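Local coordinates for NDP-rhamnosyltransferase (Saccharopolyspora spinosa, PDB 3TSA), which is a glycosyltransferase-family protein of the two-domain GT-B fold, each domain built on a parallel sheet, at residues R128-V138 and H167-E176; E31-E39 and G46-I54. One frame throughout, in Å; residues are numbered along the deposited sequence.

Contact 1: R128-V138 and H167-E176; sequences RVLGGLLDLPV and HGLTGLPTPE
The guanidinium of R128 carries L172 on one face, with CD2 of L172 3.9 Å above the plane and over its centre. At its edge sits P173: NH2 of R128 donates to O of P173 over 2.8 Å with an N-H...O angle of 172°. That oxygen lies almost in the guanidinium plane, yet the nitrogen stands 37° above the plane of the carbonyl and not on a lone pair. A bend at chi3 turns the end of the arginine to this edge. Water 1 accepts from NE of R128 and donates to O of P173, so a second, bridged link fixes the rotation of the group and the carbonyl is gripped twice. The other flat group, the H167 ring, receives L133 on one face: CD2 of L133 is 4.0 Å from the centroid and 11° off the ring normal, a CH-pi contact.

Between the two, G132 meets the other segment with backbone alone, CD1 of L169 reaching its CA and CG of P173 standing 3.7 Å from that same CA. Toward E176 the bonding thins to a weak link from N of E176 to O of V138 (2.9 Å).

Helix 151-166 backs the contact: OD1 of its D161 accepts from N of L172, and its H157 packs against R128 and L172. Positive phi at D135 and G168 marks Schellman motifs ending the two helices. The whole is a helix-to-loop packing within the Rossmann-like N-terminal domain, where the connection from helix 151-166 to strand 177-180 runs along the C-terminal end of helix 125-133.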
ATOM      1  N   ARG A 128       8.517  15.446 -17.476  1.00 17.42           N
ATOM      2  CA  ARG A 128       8.584  15.604 -18.908  1.00 14.91           C
ATOM      3  C   ARG A 128      10.012  16.030 -19.394  1.00 15.62           C
ATOM      4  O   ARG A 128      10.498  15.500 -20.420  1.00 17.85           O
ATOM      5  CB  ARG A 128       7.542  16.590 -19.398  1.00 18.04           C
ATOM      6  CG  ARG A 128       6.118  16.056 -19.158  1.00 17.57           C
ATOM      7  CD  ARG A 128       5.071  17.071 -19.583  1.00 17.72           C
ATOM      8  NE  ARG A 128       5.085  17.144 -21.037  1.00 23.00           N
ATOM      9  CZ  ARG A 128       4.348  18.003 -21.750  1.00 23.35           C
ATOM     10  NH1 ARG A 128       3.520  18.842 -21.129  1.00 23.35           N
ATOM     11  NH2 ARG A 128       4.430  17.998 -23.102  1.00 26.27           N
ATOM     12  N   VAL A 129      10.623  16.986 -18.692  1.00 19.27           N
ATOM     13  CA  VAL A 129      12.022  17.379 -18.954  1.00 18.70           C
ATOM     14  C   VAL A 129      12.891  16.129 -18.817  1.00 19.83           C
ATOM     15  O   VAL A 129      13.683  15.816 -19.710  1.00 18.96           O
ATOM     16  CB  VAL A 129      12.470  18.544 -18.066  1.00 19.33           C
ATOM     17  CG1 VAL A 129      14.009  18.810 -18.236  1.00 20.37           C
ATOM     18  CG2 VAL A 129      11.635  19.841 -18.428  1.00 19.26           C
ATOM     19  N   LEU A 130      12.755  15.414 -17.692  1.00 20.03           N
ATOM     20  CA  LEU A 130      13.587  14.240 -17.439  1.00 19.74           C
ATOM     21  C   LEU A 130      13.418  13.203 -18.560  1.00 19.17           C
ATOM     22  O   LEU A 130      14.389  12.669 -19.081  1.00 19.47           O
ATOM     23  CB  LEU A 130      13.222  13.624 -16.088  1.00 18.62           C
ATOM     24  CG  LEU A 130      14.129  12.551 -15.490  1.00 22.23           C
ATOM     25  CD1 LEU A 130      15.467  13.182 -15.301  1.00 20.28           C
ATOM     26  CD2 LEU A 130      13.542  12.030 -14.124  1.00 21.20           C
ATOM     27  N   GLY A 131      12.182  12.937 -18.951  1.00 19.63           N
ATOM     28  CA  GLY A 131      11.928  12.042 -20.044  1.00 19.06           C
ATOM     29  C   GLY A 131      12.594  12.406 -21.378  1.00 20.78           C
ATOM     30  O   GLY A 131      13.076  11.523 -22.065  1.00 20.95           O
ATOM     31  N   GLY A 132      12.543  13.681 -21.747  1.00 21.59           N
ATOM     32  CA  GLY A 132      13.252  14.131 -22.969  1.00 20.72           C
ATOM     33  C   GLY A 132      14.771  13.966 -22.860  1.00 20.25           C
ATOM     34  O   GLY A 132      15.421  13.378 -23.707  1.00 21.33           O
ATOM     35  N   LEU A 133      15.323  14.488 -21.791  1.00 21.17           N
ATOM     36  CA  LEU A 133      16.767  14.462 -21.589  1.00 22.70           C
ATOM     37  C   LEU A 133      17.329  13.067 -21.490  1.00 23.63           C
ATOM     38  O   LEU A 133      18.464  12.809 -21.921  1.00 24.63           O
ATOM     39  CB  LEU A 133      17.093  15.292 -20.354  1.00 22.77           C
ATOM     40  CG  LEU A 133      17.397  16.769 -20.575  1.00 25.94           C
ATOM     41  CD1 LEU A 133      16.250  17.455 -21.329  1.00 28.23           C
ATOM     42  CD2 LEU A 133      17.641  17.487 -19.174  1.00 25.07           C
ATOM     43  N   LEU A 134      16.558  12.145 -20.926  1.00 23.32           N
ATOM     44  CA  LEU A 134      17.004  10.752 -20.808  1.00 23.10           C
ATOM     45  C   LEU A 134      16.471   9.792 -21.852  1.00 22.63           C
ATOM     46  O   LEU A 134      16.744   8.565 -21.816  1.00 21.01           O
ATOM     47  CB  LEU A 134      16.688  10.240 -19.388  1.00 24.78           C
ATOM     48  CG  LEU A 134      17.528  10.964 -18.298  1.00 25.83           C
ATOM     49  CD1 LEU A 134      17.191  10.448 -16.951  1.00 31.02           C
ATOM     50  CD2 LEU A 134      19.067  10.828 -18.525  1.00 31.21           C
ATOM     51  N   ASP A 135      15.695  10.305 -22.787  1.00 23.67           N
ATOM     52  CA  ASP A 135      15.041   9.435 -23.763  1.00 24.84           C
ATOM     53  C   ASP A 135      14.300   8.238 -23.114  1.00 24.17           C
ATOM     54  O   ASP A 135      14.471   7.067 -23.496  1.00 22.70           O
ATOM     55  CB  ASP A 135      16.074   8.904 -24.811  1.00 25.67           C
ATOM     56  CG  ASP A 135      15.398   8.266 -26.046  1.00 29.87           C
ATOM     57  OD1 ASP A 135      14.242   8.596 -26.377  1.00 30.94           O
ATOM     58  OD2 ASP A 135      16.039   7.429 -26.708  1.00 34.95           O
ATOM     59  N   LEU A 136      13.506   8.518 -22.075  1.00 23.09           N
ATOM     60  CA  LEU A 136      12.617   7.495 -21.510  1.00 22.38           C
ATOM     61  C   LEU A 136      11.179   7.914 -21.787  1.00 20.80           C
ATOM     62  O   LEU A 136      10.866   9.116 -21.695  1.00 20.63           O
ATOM     63  CB  LEU A 136      12.816   7.421 -20.000  1.00 19.83           C
ATOM     64  CG  LEU A 136      14.247   7.081 -19.530  1.00 24.71           C
ATOM     65  CD1 LEU A 136      14.393   7.533 -18.063  1.00 23.35           C
ATOM     66  CD2 LEU A 136      14.541   5.605 -19.753  1.00 28.47           C
ATOM     67  N   PRO A 137      10.308   6.908 -22.005  1.00 19.83           N
ATOM     68  CA  PRO A 137       8.846   7.077 -22.193  1.00 18.45           C
ATOM     69  C   PRO A 137       8.206   7.677 -20.968  1.00 17.46           C
ATOM     70  O   PRO A 137       8.578   7.320 -19.834  1.00 17.23           O
ATOM     71  CB  PRO A 137       8.371   5.658 -22.490  1.00 20.87           C
ATOM     72  CG  PRO A 137       9.370   4.767 -21.874  1.00 22.61           C
ATOM     73  CD  PRO A 137      10.683   5.487 -21.946  1.00 21.10           C
ATOM     74  N   VAL A 138       7.301   8.625 -21.211  1.00 15.72           N
ATOM     75  CA  VAL A 138       6.598   9.324 -20.170  1.00 17.06           C
ATOM     76  C   VAL A 138       5.131   8.994 -20.322  1.00 17.58           C
ATOM     77  O   VAL A 138       4.537   9.245 -21.384  1.00 18.62           O
ATOM     78  CB  VAL A 138       6.871  10.845 -20.203  1.00 17.07           C
ATOM     79  CG1 VAL A 138       5.912  11.588 -19.291  1.00 18.46           C
ATOM     80  CG2 VAL A 138       8.304  11.126 -19.726  1.00 19.52           C
ATOM     81  N   HIS A 167      19.349  20.786 -25.063  1.00 25.46           N
ATOM     82  CA  HIS A 167      19.790  19.403 -25.018  1.00 26.49           C
ATOM     83  C   HIS A 167      19.439  18.627 -26.264  1.00 27.28           C
ATOM     84  O   HIS A 167      19.434  17.419 -26.244  1.00 29.78           O
ATOM     85  CB  HIS A 167      19.223  18.697 -23.761  1.00 26.95           C
ATOM     86  CG  HIS A 167      19.591  19.370 -22.486  1.00 23.76           C
ATOM     87  ND1 HIS A 167      20.525  18.847 -21.620  1.00 26.47           N
ATOM     88  CD2 HIS A 167      19.130  20.499 -21.906  1.00 24.41           C
ATOM     89  CE1 HIS A 167      20.634  19.639 -20.565  1.00 26.86           C
ATOM     90  NE2 HIS A 167      19.810  20.660 -20.726  1.00 27.49           N
ATOM     91  N   GLY A 168      19.188  19.304 -27.374  1.00 28.84           N
ATOM     92  CA  GLY A 168      19.058  18.603 -28.667  1.00 28.33           C
ATOM     93  C   GLY A 168      17.688  18.128 -29.079  1.00 28.78           C
ATOM     94  O   GLY A 168      17.551  17.425 -30.080  1.00 30.74           O
ATOM     95  N   LEU A 169      16.653  18.466 -28.309  1.00 26.27           N
ATOM     96  CA  LEU A 169      15.276  18.081 -28.596  1.00 26.70           C
ATOM     97  C   LEU A 169      14.554  19.189 -29.350  1.00 26.88           C
ATOM     98  O   LEU A 169      15.026  20.352 -29.384  1.00 27.75           O
ATOM     99  CB  LEU A 169      14.521  17.807 -27.262  1.00 25.76           C
ATOM    100  CG  LEU A 169      15.367  16.955 -26.294  1.00 26.66           C
ATOM    101  CD1 LEU A 169      14.531  16.658 -25.051  1.00 22.58           C
ATOM    102  CD2 LEU A 169      15.915  15.627 -26.847  1.00 30.15           C
ATOM    103  N   THR A 170      13.368  18.862 -29.872  1.00 27.95           N
ATOM    104  CA  THR A 170      12.507  19.846 -30.545  1.00 28.97           C
ATOM    105  C   THR A 170      11.946  20.903 -29.583  1.00 27.29           C
ATOM    106  O   THR A 170      11.708  22.073 -29.947  1.00 26.64           O
ATOM    107  CB  THR A 170      11.331  19.144 -31.255  1.00 29.96           C
ATOM    108  OG1 THR A 170      11.841  18.440 -32.403  1.00 32.61           O
ATOM    109  CG2 THR A 170      10.260  20.167 -31.703  1.00 30.47           C
ATOM    110  N   GLY A 171      11.796  20.472 -28.322  1.00 25.08           N
ATOM    111  CA  GLY A 171      11.128  21.257 -27.279  1.00 21.94           C
ATOM    112  C   GLY A 171      10.686  20.213 -26.235  1.00 20.53           C
ATOM    113  O   GLY A 171      11.140  19.051 -26.254  1.00 18.16           O
ATOM    114  N   LEU A 172       9.872  20.663 -25.295  1.00 20.12           N
ATOM    115  CA  LEU A 172       9.269  19.787 -24.278  1.00 19.49           C
ATOM    116  C   LEU A 172       8.485  18.672 -25.000  1.00 20.77           C
ATOM    117  O   LEU A 172       7.567  18.985 -25.785  1.00 21.68           O
ATOM    118  CB  LEU A 172       8.319  20.641 -23.451  1.00 18.76           C
ATOM    119  CG  LEU A 172       7.817  19.969 -22.187  1.00 19.40           C
ATOM    120  CD1 LEU A 172       8.965  19.701 -21.197  1.00 20.64           C
ATOM    121  CD2 LEU A 172       6.889  21.021 -21.575  1.00 23.04           C
ATOM    122  N   PRO A 173       8.869  17.407 -24.814  1.00 21.31           N
ATOM    123  CA  PRO A 173       8.281  16.367 -25.697  1.00 22.58           C
ATOM    124  C   PRO A 173       6.781  16.138 -25.424  1.00 24.23           C
ATOM    125  O   PRO A 173       6.331  16.318 -24.286  1.00 23.16           O
ATOM    126  CB  PRO A 173       9.028  15.085 -25.306  1.00 23.94           C
ATOM    127  CG  PRO A 173      10.316  15.559 -24.624  1.00 21.06           C
ATOM    128  CD  PRO A 173      10.061  16.927 -24.066  1.00 21.54           C
ATOM    129  N   THR A 174       6.069  15.670 -26.450  1.00 25.81           N
ATOM    130  CA  THR A 174       4.731  15.090 -26.254  1.00 26.79           C
ATOM    131  C   THR A 174       4.862  13.777 -25.447  1.00 25.26           C
ATOM    132  O   THR A 174       5.731  12.936 -25.714  1.00 26.28           O
ATOM    133  CB  THR A 174       3.942  14.922 -27.620  1.00 28.45           C
ATOM    134  OG1 THR A 174       3.789  16.217 -28.203  1.00 31.21           O
ATOM    135  CG2 THR A 174       2.512  14.443 -27.384  1.00 29.35           C
ATOM    136  N   PRO A 175       4.002  13.589 -24.424  1.00 22.42           N
ATOM    137  CA  PRO A 175       4.131  12.302 -23.714  1.00 22.62           C
ATOM    138  C   PRO A 175       3.663  11.115 -24.569  1.00 23.04           C
ATOM    139  O   PRO A 175       2.810  11.270 -25.480  1.00 23.96           O
ATOM    140  CB  PRO A 175       3.243  12.484 -22.467  1.00 20.62           C
ATOM    141  CG  PRO A 175       2.133  13.497 -22.989  1.00 23.46           C
ATOM    142  CD  PRO A 175       2.984  14.468 -23.824  1.00 22.74           C
ATOM    143  N   GLU A 176       4.129   9.930 -24.208  1.00 22.45           N
ATOM    144  CA  GLU A 176       3.693   8.674 -24.841  1.00 24.48           C
ATOM    145  C   GLU A 176       2.200   8.426 -24.720  1.00 24.32           C
ATOM    146  O   GLU A 176       1.566   7.889 -25.663  1.00 24.53           O
ATOM    147  CB  GLU A 176       4.415   7.485 -24.214  1.00 24.52           C
ATOM    148  CG  GLU A 176       5.126   6.648 -25.140  1.00 34.02           C
ATOM    149  CD  GLU A 176       6.079   7.484 -25.953  1.00 43.26           C
ATOM    150  OE1 GLU A 176       5.837   7.515 -27.188  1.00 48.68           O
ATOM    151  OE2 GLU A 176       6.992   8.161 -25.365  1.00 44.88           O
TER
HETATM  152  O   HOH W   1       6.303  14.554 -22.094  1.00 24.03           O

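Contact 2: E31-E39 and G46-I54; sequences EVLIAAPPE and GAGLTTAGI
L33 reaches across to the neighbouring strand mainly through the end of its side chain. From CB, with CG anti to the backbone N (chi1 -176°), the chain extends to CG, which approaches CB and N of A52. There it forks: CD2 packs on CB of A52 at 3.8 Å, while CD1 lies 3.4 Å from O of T51 and also faces OG1 of T50.

Beneath these contacts the backbones pair in parallel register, I34 with T51, A35 with A52 and A36 with G53. Four N-H...O bonds, all 2.9 Å, give the evidence: N of I34 to O of T50, N of A52 to O of I34, N of A36 to O of A52, and N of I54 to O of A36. They differ in aim. The first lies in the carbonyl plane of T50, whereas N of I54 stands 49° out of the plane of the A36 carbonyl. The strand axes cross at -41°, so the pair is strongly twisted.

CG2 of T51 touches CB of A36 at 3.8 Å. This is the face that also holds I34, and on it OG1 of T51 is hydrogen-bonded to NE2 of H45. On the face of A35, its CB meets CG1 of I54 at 4.1 Å. Before the direct bonds begin, two waters take over: water 2 joins O of V32 to N of T50, and water 3 joins that same O to OG1 of T50.

Helix 38-46 links strands 31-36 and 50-53 as a beta-alpha-beta unit. Strand 3-7 flanks strand 31-36 on its other edge, W113, L109 and Y106 of helix 82-113 cover L33, A52 and I54, and beyond T50 and T51 the sheet continues into a strand of the second subunit.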
ATOM      1  N   GLU A  31       8.668  -3.028 -10.393  1.00 16.26           N
ATOM      2  CA  GLU A  31       9.217  -2.265  -9.271  1.00 15.87           C
ATOM      3  C   GLU A  31       8.781  -0.816  -9.442  1.00 17.41           C
ATOM      4  O   GLU A  31       8.682  -0.329 -10.591  1.00 17.27           O
ATOM      5  CB  GLU A  31      10.709  -2.309  -9.323  1.00 17.19           C
ATOM      6  CG  GLU A  31      11.293  -3.606  -8.767  1.00 20.57           C
ATOM      7  CD  GLU A  31      12.763  -3.605  -8.978  1.00 27.52           C
ATOM      8  OE1 GLU A  31      13.202  -3.964 -10.103  1.00 26.24           O
ATOM      9  OE2 GLU A  31      13.464  -3.069  -8.067  1.00 29.85           O
ATOM     10  N   VAL A  32       8.501  -0.162  -8.313  1.00 14.66           N
ATOM     11  CA  VAL A  32       7.990   1.220  -8.340  1.00 14.77           C
ATOM     12  C   VAL A  32       8.749   2.005  -7.305  1.00 14.37           C
ATOM     13  O   VAL A  32       8.968   1.517  -6.181  1.00 15.09           O
ATOM     14  CB  VAL A  32       6.547   1.201  -7.942  1.00 15.17           C
ATOM     15  CG1 VAL A  32       5.987   2.635  -7.627  1.00 18.06           C
ATOM     16  CG2 VAL A  32       5.675   0.346  -9.052  1.00 15.96           C
ATOM     17  N   LEU A  33       9.172   3.216  -7.662  1.00 14.06           N
ATOM     18  CA  LEU A  33       9.812   4.089  -6.687  1.00 13.74           C
ATOM     19  C   LEU A  33       9.223   5.487  -6.877  1.00 14.36           C
ATOM     20  O   LEU A  33       9.120   6.003  -8.037  1.00 15.71           O
ATOM     21  CB  LEU A  33      11.332   4.139  -6.995  1.00 15.32           C
ATOM     22  CG  LEU A  33      12.273   4.943  -6.040  1.00 15.36           C
ATOM     23  CD1 LEU A  33      12.303   4.358  -4.609  1.00 16.31           C
ATOM     24  CD2 LEU A  33      13.753   4.983  -6.519  1.00 13.61           C
ATOM     25  N   ILE A  34       8.855   6.137  -5.767  1.00 12.99           N
ATOM     26  CA  ILE A  34       8.252   7.475  -5.816  1.00 13.83           C
ATOM     27  C   ILE A  34       9.326   8.574  -5.559  1.00 15.28           C
ATOM     28  O   ILE A  34       9.899   8.607  -4.456  1.00 14.22           O
ATOM     29  CB  ILE A  34       7.224   7.611  -4.682  1.00 16.41           C
ATOM     30  CG1 ILE A  34       6.232   6.437  -4.696  1.00 17.97           C
ATOM     31  CG2 ILE A  34       6.464   8.977  -4.783  1.00 15.23           C
ATOM     32  CD1 ILE A  34       5.480   6.373  -5.883  1.00 17.40           C
ATOM     33  N   ALA A  35       9.602   9.470  -6.519  1.00 14.28           N
ATOM     34  CA  ALA A  35      10.550  10.549  -6.208  1.00 16.41           C
ATOM     35  C   ALA A  35       9.739  11.549  -5.323  1.00 16.42           C
ATOM     36  O   ALA A  35       8.703  12.096  -5.769  1.00 17.53           O
ATOM     37  CB  ALA A  35      11.033  11.228  -7.545  1.00 15.12           C
ATOM     38  N   ALA A  36      10.163  11.759  -4.078  1.00 18.49           N
ATOM     39  CA  ALA A  36       9.360  12.436  -3.084  1.00 18.15           C
ATOM     40  C   ALA A  36      10.143  13.551  -2.419  1.00 20.55           C
ATOM     41  O   ALA A  36      11.174  13.292  -1.754  1.00 20.09           O
ATOM     42  CB  ALA A  36       8.884  11.453  -2.024  1.00 17.86           C
ATOM     43  N   PRO A  37       9.675  14.786  -2.586  1.00 21.62           N
ATOM     44  CA  PRO A  37      10.238  15.784  -1.700  1.00 24.09           C
ATOM     45  C   PRO A  37       9.591  15.558  -0.328  1.00 25.14           C
ATOM     46  O   PRO A  37       8.634  14.759  -0.217  1.00 24.17           O
ATOM     47  CB  PRO A  37       9.766  17.132  -2.313  1.00 24.46           C
ATOM     48  CG  PRO A  37       8.570  16.839  -3.044  1.00 24.86           C
ATOM     49  CD  PRO A  37       8.557  15.305  -3.389  1.00 22.77           C
ATOM     50  N   PRO A  38      10.065  16.277   0.704  1.00 27.32           N
ATOM     51  CA  PRO A  38       9.595  16.127   2.103  1.00 27.74           C
ATOM     52  C   PRO A  38       8.087  16.117   2.269  1.00 28.52           C
ATOM     53  O   PRO A  38       7.580  15.300   3.070  1.00 27.67           O
ATOM     54  CB  PRO A  38      10.166  17.385   2.768  1.00 29.45           C
ATOM     55  CG  PRO A  38      11.507  17.472   2.052  1.00 29.01           C
ATOM     56  CD  PRO A  38      11.090  17.335   0.601  1.00 26.71           C
ATOM     57  N   GLU A  39       7.386  16.952   1.482  1.00 28.33           N
ATOM     58  CA  GLU A  39       5.910  17.124   1.523  1.00 29.24           C
ATOM     59  C   GLU A  39       5.136  15.834   1.236  1.00 28.27           C
ATOM     60  O   GLU A  39       3.997  15.681   1.667  1.00 27.30           O
ATOM     61  CB  GLU A  39       5.433  18.167   0.493  1.00 31.75           C
ATOM     62  CG  GLU A  39       5.781  19.602   0.789  1.00 34.30           C
ATOM     63  CD  GLU A  39       7.182  19.999   0.328  1.00 40.63           C
ATOM     64  OE1 GLU A  39       7.842  19.244  -0.410  1.00 36.24           O
ATOM     65  OE2 GLU A  39       7.641  21.105   0.734  1.00 42.23           O
ATOM     66  N   GLY A  46       2.812   6.038   3.737  1.00 16.21           N
ATOM     67  CA  GLY A  46       1.548   5.615   4.346  1.00 18.40           C
ATOM     68  C   GLY A  46       0.746   4.667   3.471  1.00 17.28           C
ATOM     69  O   GLY A  46      -0.144   4.003   3.954  1.00 18.61           O
ATOM     70  N   ALA A  47       1.124   4.599   2.181  1.00 15.45           N
ATOM     71  CA  ALA A  47       0.535   3.699   1.119  1.00 14.08           C
ATOM     72  C   ALA A  47       1.298   2.372   0.815  1.00 13.27           C
ATOM     73  O   ALA A  47       1.001   1.579  -0.082  1.00 13.04           O
ATOM     74  CB  ALA A  47       0.352   4.469  -0.188  1.00 13.60           C
ATOM     75  N   GLY A  48       2.321   2.257   1.675  1.00 13.23           N
ATOM     76  CA  GLY A  48       3.194   1.094   1.662  1.00 14.42           C
ATOM     77  C   GLY A  48       4.270   1.209   0.581  1.00 14.43           C
ATOM     78  O   GLY A  48       4.874   0.231   0.149  1.00 16.87           O
ATOM     79  N   LEU A  49       4.441   2.414   0.061  1.00 13.24           N
ATOM     80  CA  LEU A  49       5.348   2.616  -1.047  1.00 14.16           C
ATOM     81  C   LEU A  49       6.722   3.024  -0.632  1.00 13.96           C
ATOM     82  O   LEU A  49       6.948   3.478   0.514  1.00 18.08           O
ATOM     83  CB  LEU A  49       4.793   3.628  -2.070  1.00 13.20           C
ATOM     84  CG  LEU A  49       3.467   3.102  -2.619  1.00 15.77           C
ATOM     85  CD1 LEU A  49       2.747   4.199  -3.396  1.00 16.28           C
ATOM     86  CD2 LEU A  49       3.603   1.838  -3.483  1.00 16.53           C
ATOM     87  N   THR A  50       7.672   2.859  -1.563  1.00 12.67           N
ATOM     88  CA  THR A  50       9.033   3.334  -1.273  1.00 12.80           C
ATOM     89  C   THR A  50       9.373   4.621  -2.050  1.00 13.17           C
ATOM     90  O   THR A  50       8.875   4.830  -3.163  1.00 15.62           O
ATOM     91  CB  THR A  50      10.107   2.234  -1.549  1.00 13.68           C
ATOM     92  OG1 THR A  50      10.022   1.848  -2.890  1.00 18.86           O
ATOM     93  CG2 THR A  50       9.840   1.034  -0.630  1.00 13.38           C
ATOM     94  N   THR A  51      10.317   5.362  -1.474  1.00 14.87           N
ATOM     95  CA  THR A  51      10.693   6.693  -1.955  1.00 14.60           C
ATOM     96  C   THR A  51      12.168   6.893  -2.247  1.00 16.10           C
ATOM     97  O   THR A  51      13.063   6.154  -1.768  1.00 15.18           O
ATOM     98  CB  THR A  51      10.260   7.799  -0.967  1.00 13.60           C
ATOM     99  OG1 THR A  51      10.900   7.611   0.309  1.00 16.32           O
ATOM    100  CG2 THR A  51       8.740   7.855  -0.837  1.00 15.65           C
ATOM    101  N   ALA A  52      12.409   7.845  -3.135  1.00 15.52           N
ATOM    102  CA  ALA A  52      13.738   8.402  -3.305  1.00 17.00           C
ATOM    103  C   ALA A  52      13.582   9.858  -2.865  1.00 17.93           C
ATOM    104  O   ALA A  52      12.700  10.570  -3.345  1.00 19.29           O
ATOM    105  CB  ALA A  52      14.180   8.310  -4.737  1.00 17.27           C
ATOM    106  N   GLY A  53      14.409  10.283  -1.916  1.00 19.52           N
ATOM    107  CA  GLY A  53      14.276  11.678  -1.454  1.00 20.28           C
ATOM    108  C   GLY A  53      14.738  12.733  -2.448  1.00 19.99           C
ATOM    109  O   GLY A  53      15.755  12.581  -3.172  1.00 21.82           O
ATOM    110  N   ILE A  54      13.947  13.805  -2.507  1.00 21.11           N
ATOM    111  CA  ILE A  54      14.292  14.982  -3.334  1.00 22.96           C
ATOM    112  C   ILE A  54      14.344  16.195  -2.378  1.00 24.06           C
ATOM    113  O   ILE A  54      13.474  16.270  -1.479  1.00 24.66           O
ATOM    114  CB  ILE A  54      13.162  15.253  -4.440  1.00 23.66           C
ATOM    115  CG1 ILE A  54      13.028  14.086  -5.450  1.00 21.68           C
ATOM    116  CG2 ILE A  54      13.396  16.711  -5.107  1.00 22.57           C
ATOM    117  CD1 ILE A  54      14.256  13.756  -6.196  1.00 17.99           C
TER
HETATM  118  O   HOH W   2       7.529   1.401  -3.803  1.00 20.54           O
HETATM  119  O   HOH W   3      11.314   0.729  -4.905  1.00 22.75           O

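From the N terminus the chain reaches contact 2 first: strand 31-36 passes through helix 38-46 and returns as strand 50-53, a short loop closed by neighbouring parallel strands. Contact 1 follows, joining helix 125-133 to the loop after helix 151-166 and so closing a second, longer excursion that includes strand 138-141. The two are in series, neither enclosing nor crossing the other. Their centres are 22 Å apart and their nearest atoms about 7 Å, without touching. Contact 2 holds the strand outermost within this chain in the seven-stranded sheet; contact 1 lies where strands 138-141 and 177-180 begin. Helix 82-113 spans both, Y106 touching A35 and I54 in contact 2 and L130 of segment 128-138.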